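Type III restriction-modification enzyme EcoP15I Res subunit (Escherichia coli, PDB 4ZCF) acts with the Mod subunit as a type III restriction enzyme that recognises inversely oriented 5'-CAGCAG-3' sites and cleaves DNA 25-27 base pairs downstream of one of them. Local coordinates at residues C[23-28]-C[103-108]. Sequence-based numbering, arbitrary orientation.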
ATOM      1  N   ASN C  23      -8.171   6.375 -40.464  1.00 54.29           N
ATOM      2  CA  ASN C  23      -8.801   6.086 -41.763  1.00 53.98           C
ATOM      3  C   ASN C  23      -9.110   4.585 -42.002  1.00 57.93           C
ATOM      4  O   ASN C  23     -10.001   4.273 -42.792  1.00 57.96           O
ATOM      5  CB  ASN C  23      -8.000   6.679 -42.916  1.00 52.21           C
ATOM      6  CG  ASN C  23      -7.955   8.183 -42.974  1.00 67.52           C
ATOM      7  OD1 ASN C  23      -8.951   8.876 -42.732  1.00 59.07           O
ATOM      8  ND2 ASN C  23      -6.790   8.717 -43.341  1.00 58.95           N
ATOM      9  N   VAL C  24      -8.401   3.675 -41.293  1.00 53.14           N
ATOM     10  CA  VAL C  24      -8.579   2.217 -41.300  1.00 51.75           C
ATOM     11  C   VAL C  24      -9.945   1.871 -40.678  1.00 57.21           C
ATOM     12  O   VAL C  24     -10.541   0.851 -41.022  1.00 58.17           O
ATOM     13  CB  VAL C  24      -7.402   1.532 -40.536  1.00 54.47           C
ATOM     14  CG1 VAL C  24      -7.701   0.085 -40.153  1.00 54.20           C
ATOM     15  CG2 VAL C  24      -6.110   1.613 -41.326  1.00 53.94           C
ATOM     16  N   PHE C  25     -10.449   2.718 -39.783  1.00 54.31           N
ATOM     17  CA  PHE C  25     -11.706   2.433 -39.095  1.00 54.07           C
ATOM     18  C   PHE C  25     -12.941   3.193 -39.589  1.00 58.52           C
ATOM     19  O   PHE C  25     -13.905   3.329 -38.826  1.00 58.72           O
ATOM     20  CB  PHE C  25     -11.523   2.579 -37.571  1.00 55.37           C
ATOM     21  CG  PHE C  25     -10.478   1.671 -36.977  1.00 55.93           C
ATOM     22  CD1 PHE C  25     -10.789   0.365 -36.618  1.00 58.63           C
ATOM     23  CD2 PHE C  25      -9.188   2.132 -36.740  1.00 57.07           C
ATOM     24  CE1 PHE C  25      -9.826  -0.470 -36.048  1.00 59.13           C
ATOM     25  CE2 PHE C  25      -8.227   1.298 -36.171  1.00 59.67           C
ATOM     26  CZ  PHE C  25      -8.553   0.001 -35.830  1.00 57.79           C
ATOM     27  N   VAL C  26     -12.933   3.678 -40.853  1.00 55.07           N
ATOM     28  CA  VAL C  26     -14.104   4.356 -41.451  1.00 55.01           C
ATOM     29  C   VAL C  26     -15.224   3.300 -41.558  1.00 59.23           C
ATOM     30  O   VAL C  26     -14.955   2.163 -41.967  1.00 58.69           O
ATOM     31  CB  VAL C  26     -13.779   5.027 -42.822  1.00 59.27           C
ATOM     32  CG1 VAL C  26     -15.049   5.448 -43.570  1.00 59.14           C
ATOM     33  CG2 VAL C  26     -12.844   6.213 -42.652  1.00 58.96           C
ATOM     34  N   SER C  27     -16.448   3.669 -41.115  1.00 56.52           N
ATOM     35  CA  SER C  27     -17.675   2.854 -41.071  1.00 56.48           C
ATOM     36  C   SER C  27     -17.668   1.725 -40.009  1.00 61.06           C
ATOM     37  O   SER C  27     -18.573   0.868 -40.009  1.00 60.87           O
ATOM     38  CB  SER C  27     -18.037   2.324 -42.455  1.00 57.38           C
ATOM     39  N   ALA C  28     -16.678   1.751 -39.073  1.00 56.78           N
ATOM     40  CA  ALA C  28     -16.596   0.775 -37.983  1.00 55.89           C
ATOM     41  C   ALA C  28     -17.708   1.040 -36.971  1.00 58.18           C
ATOM     42  O   ALA C  28     -18.066   2.197 -36.736  1.00 55.40           O
ATOM     43  CB  ALA C  28     -15.241   0.841 -37.305  1.00 56.62           C
ATOM     44  N   LYS C 103     -12.151   9.163 -28.855  1.00 47.60           N
ATOM     45  CA  LYS C 103     -13.112  10.178 -29.302  1.00 47.36           C
ATOM     46  C   LYS C 103     -14.187   9.537 -30.215  1.00 53.25           C
ATOM     47  O   LYS C 103     -15.368   9.500 -29.851  1.00 52.57           O
ATOM     48  CB  LYS C 103     -12.380  11.351 -29.985  1.00 48.62           C
ATOM     49  CG  LYS C 103     -13.288  12.479 -30.482  1.00 52.56           C
ATOM     50  CD  LYS C 103     -12.492  13.644 -31.050  1.00 52.11           C
ATOM     51  CE  LYS C 103     -12.647  14.889 -30.208  1.00 66.93           C
ATOM     52  NZ  LYS C 103     -11.548  15.872 -30.440  1.00 77.42           N
ATOM     53  N   SER C 104     -13.742   8.938 -31.335  1.00 50.83           N
ATOM     54  CA  SER C 104     -14.606   8.333 -32.347  1.00 50.33           C
ATOM     55  C   SER C 104     -15.430   7.115 -31.928  1.00 54.19           C
ATOM     56  O   SER C 104     -16.586   7.007 -32.340  1.00 53.89           O
ATOM     57  CB  SER C 104     -13.805   8.022 -33.607  1.00 52.80           C
ATOM     58  OG  SER C 104     -13.148   9.179 -34.097  1.00 60.16           O
ATOM     59  N   PHE C 105     -14.848   6.200 -31.129  1.00 50.97           N
ATOM     60  CA  PHE C 105     -15.487   4.926 -30.785  1.00 50.09           C
ATOM     61  C   PHE C 105     -15.717   4.587 -29.323  1.00 50.60           C
ATOM     62  O   PHE C 105     -16.389   3.590 -29.033  1.00 48.95           O
ATOM     63  CB  PHE C 105     -14.745   3.773 -31.486  1.00 52.26           C
ATOM     64  CG  PHE C 105     -14.401   4.071 -32.924  1.00 54.33           C
ATOM     65  CD1 PHE C 105     -15.399   4.162 -33.892  1.00 57.54           C
ATOM     66  CD2 PHE C 105     -13.082   4.288 -33.309  1.00 56.27           C
ATOM     67  CE1 PHE C 105     -15.079   4.448 -35.224  1.00 58.21           C
ATOM     68  CE2 PHE C 105     -12.762   4.565 -34.644  1.00 58.74           C
ATOM     69  CZ  PHE C 105     -13.763   4.645 -35.588  1.00 56.80           C
ATOM     70  N   GLY C 106     -15.141   5.367 -28.421  1.00 46.55           N
ATOM     71  CA  GLY C 106     -15.279   5.112 -26.991  1.00 46.10           C
ATOM     72  C   GLY C 106     -14.486   3.919 -26.495  1.00 49.88           C
ATOM     73  O   GLY C 106     -14.913   3.224 -25.569  1.00 49.27           O
ATOM     74  N   ILE C 107     -13.324   3.669 -27.116  1.00 46.83           N
ATOM     75  CA  ILE C 107     -12.387   2.644 -26.678  1.00 46.57           C
ATOM     76  C   ILE C 107     -11.666   3.344 -25.499  1.00 52.73           C
ATOM     77  O   ILE C 107     -11.151   4.451 -25.668  1.00 51.19           O
ATOM     78  CB  ILE C 107     -11.422   2.184 -27.819  1.00 48.59           C
ATOM     79  CG1 ILE C 107     -12.177   1.760 -29.115  1.00 48.11           C
ATOM     80  CG2 ILE C 107     -10.434   1.102 -27.340  1.00 48.41           C
ATOM     81  CD1 ILE C 107     -12.997   0.422 -29.066  1.00 56.14           C
ATOM     82  N   ASN C 108     -11.738   2.756 -24.291  1.00 51.42           N
ATOM     83  CA  ASN C 108     -11.164   3.399 -23.106  1.00 51.86           C
ATOM     84  C   ASN C 108     -10.088   2.585 -22.369  1.00 52.86           C
ATOM     85  O   ASN C 108      -9.589   3.026 -21.329  1.00 52.08           O
ATOM     86  CB  ASN C 108     -12.289   3.866 -22.157  1.00 54.87           C
ATOM     87  CG  ASN C 108     -13.054   2.753 -21.490  1.00 81.34           C
ATOM     88  OD1 ASN C 108     -13.562   1.830 -22.141  1.00 77.50           O
ATOM     89  ND2 ASN C 108     -13.197   2.849 -20.172  1.00 75.82           N
TER
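F105, in the last turn of helix 90-105, rests the far end of its ring on F25 and A28 of the loop 23-28. The S104 methylene CB sits over the centre of one face of F105, 3.7 Å above its plane. With chi1 at -44°, F105 CG stands opposite the carbonyl carbon, which carries the ring out toward the loop with CZ foremost. F105 CZ lies 3.6 Å from F25 CB, and F105 CE2 is 3.7 Å from the same methylene. F105 CZ also comes obliquely to F25 O, at 3.5 Å. The F25 ring itself leads away from the contact, to meet Y248 edge-to-face. F105 CE1, the ring carbon across CZ from CE2, approaches A28 CB at 4.2 Å. F25 and A28 are the ends of a type II beta turn, closed by A28 N donating to F25 O at 3.2 Å, so the ring end packs against the first and last residues of one turn. Cutting F105 back to an alanine is likely to leave a gap beside F25 CB and A28 CB and take an apolar neighbour from L46 and M22. Helix 90-105 is the connection of the beta-alpha-beta crossover from strand 79-84 to strand 109-113 in the first RecA-like sheet of the helicase core; its N-terminal end contributes to the AMP pocket, whereas F105 joins its far end to the loop between helix 12-22 and strand 29-31. G106 then leaves the helix with a positive phi of 73°, a conformation that favours glycine. Beyond it, the backbone N of N108 donates to N43 OD1 as the chain enters strand 109-113.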